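Putative sugar phosphate isomerase (PDB 3L2H) is a putative sugar phosphate isomerase of the cupin family that probably binds a metal ion. Local coordinates at residues B[3-6]-B[12-15]; B[37-42]-B[121-126]; B[134-139]-B[145-150]. One frame throughout, in Å; residues are numbered along the deposited sequence. Where two conformers were deposited one is given.

The three contacts follow one another along the chain without overlap, and each joins a different part of this cupin. Contact 1 ties the N-terminal residues to helix 11-16, and contact 2 links helix 37-41 to the loop just after strand 115-122. Their centres lie about 17 Å apart and the two touch, I14 packing on L37 and K6 on V41. Contact 3 is a hairpin in the four-stranded sheet, on the opposite side of the chain's centre from contact 1, about 38 Å between centres; the centres of contacts 2 and 3 are about 23 Å apart. Contacts 1 and 2 meet the second subunit of the four-chain assembly and contact 3 the third, which contact 2 also touches through Q126.

Contact 1: B[3-6]-B[12-15]; sequences DTRK and QEIS
The R5 guanidinium takes the carboxylate of E13 at its edge, with OE2 lying almost exactly in the guanidinium plane. The two flat groups are turned 71° against each other, and the guanidinium meets OE2 from above the carboxylate plane. Both terminal nitrogens converge on this one oxygen. The NH2 of R5 makes the main bond of the salt bridge to OE2 of E13, 2.9 Å long and nearly straight at 165°, whereas NH1 of R5 adds a weak bond to the same OE2 at 3.3 Å. The CB of R5 does not aim at residues 12-15; with CG anti to the backbone N (chi1 172°), a bend at chi2 brings the end of the chain nearer E13, which runs extended beyond CG from the opposite direction. T10 OG1 also bonds to E13 OE2, and NH1 of R5 has a weak second bond to L8 O. An alanine at E13 would remove the carboxylate and would probably leave the R5 guanidinium without its charged mate and freer to swing. The bridge lies at the surface and joins the loop before strand 8-9 to helix 11-16, which follows it, while R5 also packs on Y88 of the second subunit.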
# COMPACT_ATOMS: atom_id res chain seq x y z
N ASP B 3 27.58 12.63 -8.38
CA ASP B 3 26.22 12.27 -8.83
C ASP B 3 25.11 12.56 -7.79
O ASP B 3 23.94 12.45 -8.12
CB ASP B 3 26.17 10.79 -9.31
CG ASP B 3 26.72 9.77 -8.27
OD1 ASP B 3 27.12 10.16 -7.15
OD2 ASP B 3 26.78 8.55 -8.61
N THR B 4 25.53 12.92 -6.58
CA THR B 4 24.63 13.22 -5.47
C THR B 4 24.40 14.72 -5.28
O THR B 4 23.48 15.14 -4.61
CB THR B 4 25.20 12.67 -4.16
OG1 THR B 4 26.02 11.53 -4.42
CG2 THR B 4 24.08 12.26 -3.25
N ARG B 5 25.26 15.54 -5.89
CA ARG B 5 25.13 16.99 -5.77
C ARG B 5 23.75 17.46 -6.23
O ARG B 5 23.23 18.45 -5.71
CB ARG B 5 26.25 17.70 -6.57
CG ARG B 5 26.08 19.24 -6.69
CD ARG B 5 26.23 19.94 -5.36
NE ARG B 5 26.07 21.39 -5.54
CZ ARG B 5 24.90 22.02 -5.67
NH1 ARG B 5 23.75 21.34 -5.62
NH2 ARG B 5 24.85 23.35 -5.83
N LYS B 6 23.13 16.75 -7.16
CA LYS B 6 21.81 17.13 -7.64
C LYS B 6 20.71 17.02 -6.59
O LYS B 6 19.63 17.52 -6.79
CB LYS B 6 21.43 16.30 -8.85
CG LYS B 6 21.43 14.79 -8.60
N GLN B 12 20.11 29.95 -4.06
CA GLN B 12 20.29 30.68 -5.33
C GLN B 12 19.85 29.86 -6.52
O GLN B 12 19.29 30.40 -7.47
CB GLN B 12 21.76 31.14 -5.46
CG GLN B 12 22.07 31.95 -6.72
CD GLN B 12 23.44 32.63 -6.68
OE1 GLN B 12 24.02 32.86 -5.59
NE2 GLN B 12 23.95 32.95 -7.83
N GLU B 13 20.07 28.56 -6.49
CA GLU B 13 19.52 27.70 -7.56
C GLU B 13 18.01 27.81 -7.61
O GLU B 13 17.39 27.88 -8.67
CB GLU B 13 19.92 26.24 -7.35
CG GLU B 13 21.43 25.95 -7.61
CD GLU B 13 21.76 24.51 -7.31
OE1 GLU B 13 21.57 23.66 -8.23
OE2 GLU B 13 22.15 24.23 -6.17
N ILE B 14 17.40 27.79 -6.44
CA ILE B 14 15.95 27.86 -6.34
C ILE B 14 15.45 29.24 -6.82
O ILE B 14 14.49 29.32 -7.63
CB ILE B 14 15.47 27.60 -4.92
CG1 ILE B 14 15.74 26.11 -4.57
CG2 ILE B 14 13.97 28.01 -4.81
CD1 ILE B 14 15.49 25.69 -3.10
N SER B 15 16.09 30.32 -6.37
CA SER B 15 15.58 31.63 -6.73
C SER B 15 15.68 31.83 -8.24
O SER B 15 14.80 32.44 -8.85
CB SER B 15 16.27 32.77 -5.95
OG SER B 15 17.62 32.84 -6.28

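Contact 2: B[37-42]-B[121-126]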
# COMPACT_ATOMS: atom_id res chain seq x y z
N LEU B 37 10.37 21.43 -6.04
CA LEU B 37 11.66 21.07 -5.44
C LEU B 37 11.83 19.54 -5.43
O LEU B 37 12.89 18.99 -5.79
CB LEU B 37 11.76 21.65 -4.04
CG LEU B 37 11.55 23.17 -3.90
CD1 LEU B 37 11.84 23.59 -2.44
CD2 LEU B 37 12.36 23.99 -4.96
N GLY B 38 10.75 18.84 -5.10
CA GLY B 38 10.78 17.39 -5.09
C GLY B 38 11.05 16.78 -6.44
O GLY B 38 11.87 15.87 -6.53
N ASP B 39 10.44 17.30 -7.52
CA ASP B 39 10.69 16.69 -8.84
C ASP B 39 12.10 16.96 -9.29
O ASP B 39 12.72 16.12 -9.96
CB ASP B 39 9.68 17.17 -9.90
CG ASP B 39 8.28 16.61 -9.63
OD1 ASP B 39 8.17 15.35 -9.61
OD2 ASP B 39 7.33 17.41 -9.38
N ALA B 40 12.62 18.13 -8.92
CA ALA B 40 13.97 18.51 -9.27
C ALA B 40 14.99 17.52 -8.69
O ALA B 40 16.00 17.24 -9.32
CB ALA B 40 14.29 19.95 -8.81
N VAL B 41 14.74 16.99 -7.48
CA VAL B 41 15.71 16.06 -6.89
C VAL B 41 15.35 14.61 -7.09
O VAL B 41 16.14 13.72 -6.79
CB VAL B 41 15.95 16.36 -5.41
CG1 VAL B 41 16.41 17.82 -5.23
CG2 VAL B 41 14.68 16.10 -4.56
N GLY B 42 14.13 14.33 -7.52
CA GLY B 42 13.78 12.95 -7.78
C GLY B 42 12.82 12.33 -6.78
O GLY B 42 12.58 11.13 -6.84
N GLY B 121 2.77 17.73 -0.02
CA GLY B 121 1.68 16.80 -0.17
C GLY B 121 2.09 15.38 -0.50
O GLY B 121 3.23 15.12 -0.95
N GLN B 122 1.22 14.45 -0.18
CA GLN B 122 1.49 13.05 -0.53
C GLN B 122 1.24 12.91 -1.97
O GLN B 122 0.42 13.67 -2.53
CB GLN B 122 0.56 12.08 0.16
CG GLN B 122 0.72 11.93 1.60
CD GLN B 122 -0.18 10.86 2.11
OE1 GLN B 122 -1.28 11.13 2.58
NE2 GLN B 122 0.26 9.60 1.97
N ARG B 123 1.90 11.95 -2.60
CA ARG B 123 1.60 11.54 -3.96
C ARG B 123 1.19 10.08 -3.94
O ARG B 123 2.04 9.25 -3.76
CB ARG B 123 2.80 11.65 -4.86
CG ARG B 123 3.14 13.05 -5.21
CD ARG B 123 4.02 13.09 -6.41
NE ARG B 123 4.33 14.47 -6.64
CZ ARG B 123 5.24 14.91 -7.50
NH1 ARG B 123 5.95 14.07 -8.22
NH2 ARG B 123 5.42 16.21 -7.64
N LEU B 124 -0.10 9.80 -4.08
CA LEU B 124 -0.61 8.43 -4.04
C LEU B 124 -1.19 8.06 -5.39
O LEU B 124 -1.65 8.91 -6.13
CB LEU B 124 -1.72 8.28 -3.01
CG LEU B 124 -1.32 8.58 -1.59
CD1 LEU B 124 -2.59 8.55 -0.66
CD2 LEU B 124 -0.19 7.59 -1.13
N ASP B 125 -1.12 6.78 -5.70
CA ASP B 125 -1.67 6.26 -6.94
C ASP B 125 -3.20 6.41 -7.04
O ASP B 125 -3.71 6.51 -8.15
CB ASP B 125 -1.32 4.79 -7.10
CG ASP B 125 0.13 4.56 -7.52
OD1 ASP B 125 0.81 5.49 -7.97
OD2 ASP B 125 0.54 3.41 -7.47
N GLN B 126 -3.89 6.38 -5.92
CA GLN B 126 -5.34 6.59 -5.86
C GLN B 126 -5.74 7.72 -4.89
O GLN B 126 -5.28 7.77 -3.74
CB GLN B 126 -6.07 5.32 -5.43
CG GLN B 126 -5.95 4.11 -6.41
CD GLN B 126 -6.77 2.88 -5.93
OE1 GLN B 126 -6.21 2.05 -5.24
NE2 GLN B 126 -8.12 2.81 -6.25
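R123 reaches across to D39, its CB already directed at the segment 37-42. CG lies anti to the carbonyl carbon (chi1 -73°), and from there the chain runs extended through CD to NE, a straight arm that carries the charge to the helix without its aliphatic part touching residues 37-42. Only the guanidinium end makes the contact. CZ stands 3.6 Å from OD1 of D39, behind the two terminal nitrogens that do the bonding. NH1 of R123 donates to OD1 of D39 at 2.9 Å, and NH2 of R123 donates to OD2 of D39 at 2.8 Å, the latter bond nearly straight at 172°. This is an end-on, two-nitrogen grip, one nitrogen to each oxygen, and both oxygens are met on their syn sides. The match is close but not flat: D39 CG lies in the guanidinium plane, yet the carboxylate is twisted 32° from it.

D39 sits on the short helix 37-41, which closes in a Schellman motif with G42, at positive phi, as its C-prime residue. S36 OG provides a second partner for D39 OD2, so this oxygen is held by S36, just before the helix, as well as by R123. On the other side, the backbone of R123 bonds with H45. The paired, charge-matched bonds would restrict the rotation of both groups; their opposite charges probably stabilise each other, joining helix 37-41 to the chain leaving strand 115-122.

Contact 3: B[134-139]-B[145-150]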
# COMPACT_ATOMS: atom_id res chain seq x y z
N GLN B 134 -17.69 23.65 -7.50
CA GLN B 134 -17.99 23.26 -8.84
C GLN B 134 -18.99 22.07 -8.89
O GLN B 134 -19.32 21.66 -9.96
CB GLN B 134 -16.71 22.89 -9.61
CG GLN B 134 -15.61 24.00 -9.57
CD GLN B 134 -16.13 25.34 -9.99
OE1 GLN B 134 -16.94 25.43 -10.92
NE2 GLN B 134 -15.69 26.39 -9.32
N HIS B 135 -19.40 21.53 -7.75
CA HIS B 135 -20.31 20.38 -7.71
C HIS B 135 -19.71 19.17 -8.44
O HIS B 135 -20.41 18.45 -9.15
CB HIS B 135 -21.67 20.79 -8.30
CG HIS B 135 -22.83 19.99 -7.84
ND1 HIS B 135 -23.62 19.26 -8.71
CD2 HIS B 135 -23.33 19.78 -6.60
CE1 HIS B 135 -24.59 18.68 -8.02
NE2 HIS B 135 -24.42 18.95 -6.74
N LYS B 136 -18.40 18.96 -8.25
CA LYS B 136 -17.70 17.86 -8.90
C LYS B 136 -16.84 17.03 -7.94
O LYS B 136 -16.27 17.55 -7.01
CB LYS B 136 -16.79 18.40 -10.02
CG LYS B 136 -17.57 18.98 -11.23
CD LYS B 136 -16.66 19.64 -12.14
CE LYS B 136 -17.41 20.57 -13.17
NZ LYS B 136 -18.65 19.95 -13.68
N ARG B 137 -16.75 15.74 -8.25
CA ARG B 137 -15.89 14.82 -7.55
C ARG B 137 -14.95 14.24 -8.58
O ARG B 137 -15.39 13.80 -9.65
CB ARG B 137 -16.69 13.70 -6.89
CG ARG B 137 -15.80 12.63 -6.23
CD ARG B 137 -16.58 11.77 -5.24
NE ARG B 137 -16.81 12.50 -4.00
CZ ARG B 137 -17.45 12.00 -2.96
NH1 ARG B 137 -17.91 10.74 -2.99
NH2 ARG B 137 -17.62 12.73 -1.87
N LEU B 138 -13.66 14.24 -8.26
CA LEU B 138 -12.65 13.61 -9.10
C LEU B 138 -12.17 12.29 -8.47
O LEU B 138 -11.75 12.30 -7.34
CB LEU B 138 -11.46 14.52 -9.24
CG LEU B 138 -10.22 13.94 -9.93
CD1 LEU B 138 -10.47 13.70 -11.39
CD2 LEU B 138 -9.02 14.90 -9.72
N TYR B 139 -12.21 11.20 -9.24
CA TYR B 139 -11.69 9.94 -8.80
C TYR B 139 -10.43 9.76 -9.63
O TYR B 139 -10.51 9.79 -10.86
CB TYR B 139 -12.65 8.82 -9.12
CG TYR B 139 -14.02 8.92 -8.51
CD1 TYR B 139 -14.29 8.39 -7.26
CD2 TYR B 139 -15.06 9.51 -9.22
CE1 TYR B 139 -15.61 8.49 -6.72
CE2 TYR B 139 -16.31 9.64 -8.70
CZ TYR B 139 -16.59 9.08 -7.45
OH TYR B 139 -17.87 9.19 -6.99
N TRP B 145 -8.26 9.35 -14.82
CA TRP B 145 -8.86 10.48 -14.10
C TRP B 145 -10.32 10.55 -14.52
O TRP B 145 -10.61 10.61 -15.73
CB TRP B 145 -8.19 11.80 -14.42
CG TRP B 145 -6.76 11.93 -14.03
CD1 TRP B 145 -5.75 11.08 -14.31
CD2 TRP B 145 -6.19 13.02 -13.32
NE1 TRP B 145 -4.55 11.57 -13.82
CE2 TRP B 145 -4.80 12.76 -13.20
CE3 TRP B 145 -6.70 14.19 -12.80
CZ2 TRP B 145 -3.93 13.62 -12.57
CZ3 TRP B 145 -5.81 15.07 -12.13
CH2 TRP B 145 -4.45 14.77 -12.04
N ASN B 146 -11.23 10.48 -13.54
CA ASN B 146 -12.66 10.43 -13.82
C ASN B 146 -13.36 11.56 -13.04
O ASN B 146 -13.37 11.55 -11.84
CB ASN B 146 -13.30 9.09 -13.40
CG ASN B 146 -12.95 7.90 -14.27
OD1 ASN B 146 -13.39 6.77 -13.92
ND2 ASN B 146 -12.23 8.10 -15.39
N LEU B 147 -13.94 12.55 -13.74
CA LEU B 147 -14.60 13.70 -13.12
C LEU B 147 -16.11 13.52 -13.29
O LEU B 147 -16.59 13.32 -14.40
CB LEU B 147 -14.13 14.99 -13.75
CG LEU B 147 -14.45 16.32 -13.07
CD1 LEU B 147 -13.74 16.48 -11.71
CD2 LEU B 147 -14.10 17.45 -14.05
N VAL B 148 -16.84 13.62 -12.18
CA VAL B 148 -18.26 13.32 -12.12
C VAL B 148 -19.02 14.40 -11.41
O VAL B 148 -18.59 14.89 -10.38
CB VAL B 148 -18.51 11.97 -11.41
CG1 VAL B 148 -19.99 11.61 -11.45
CG2 VAL B 148 -17.67 10.84 -12.07
N ASP B 149 -20.11 14.85 -12.01
CA ASP B 149 -20.97 15.82 -11.32
C ASP B 149 -21.54 15.16 -10.07
O ASP B 149 -21.91 14.02 -10.08
CB ASP B 149 -22.13 16.26 -12.20
CG ASP B 149 -23.02 17.31 -11.50
OD1 ASP B 149 -22.66 18.50 -11.55
OD2 ASP B 149 -24.10 16.94 -10.95
N MSE B 150 -21.64 15.91 -8.99
CA MSE B 150 -22.01 15.27 -7.74
C MSE B 150 -23.43 14.69 -7.75
O MSE B 150 -23.70 13.69 -7.07
CB MSE B 150 -21.79 16.25 -6.58
CG MSE B 150 -20.30 16.36 -6.13
SE MSE B 150 -20.23 17.78 -4.78
CE MSE B 150 -18.34 17.57 -4.32
O HOH W 1 -20.76 20.24 -12.07
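M150 and H135 meet where the hairpin pairing ends, and their backbones are bonded there: M150 N donates to H135 O at 2.8 Å from above the carbonyl plane. Further along, R137 with V148 and Y139 with N146 form antiparallel hydrogen-bonded pairs, each closed by two reciprocal backbone N-to-O bonds of 2.9 Å. The non-hydrogen-bonded pair L138 with L147 lies between them, and K136 with D149, another such pair, lies beyond R137 and V148, toward H135.

Polar side chains act mainly at the H135 end. With CG anti to the backbone N (chi1 -179°), D149 brings its carboxylate nearer H135, whose ring donates through ND1 to OD1 of D149 at 3.1 Å, approaching from above the carboxylate plane, with ring and carboxylate 60° apart. A water accepts from K136 NZ and lies 2.6 Å from D149 OD1, bridging the lysine and the carboxylate. OD2 of D149 is taken by A151 N.

Ring and apolar contacts complete the join. CB of M150, a selenomethionine, sits over the centre of one face of the H135 ring in a CH-pi contact, 3.8 Å from the centroid. V148 CG2 comes to the edge of the Y139 ring, 3.8 Å from CE2, while R137 CG lies over one face of that ring. On the other side of the sheet, CD2 of L138 approaches CE3 of W145 to 3.9 Å, and L147 CD2 touches K136 CD, the two side chains crossing at an angle.

Strand 136-141 is flanked by strand 126-131, where D130 forms a salt bridge with R137 NE. Strand 144-149, outermost within this chain, pairs antiparallel with a strand of the third subunit, continuing the sheet across the interface, where Y139 OH bonds to N146 of that subunit.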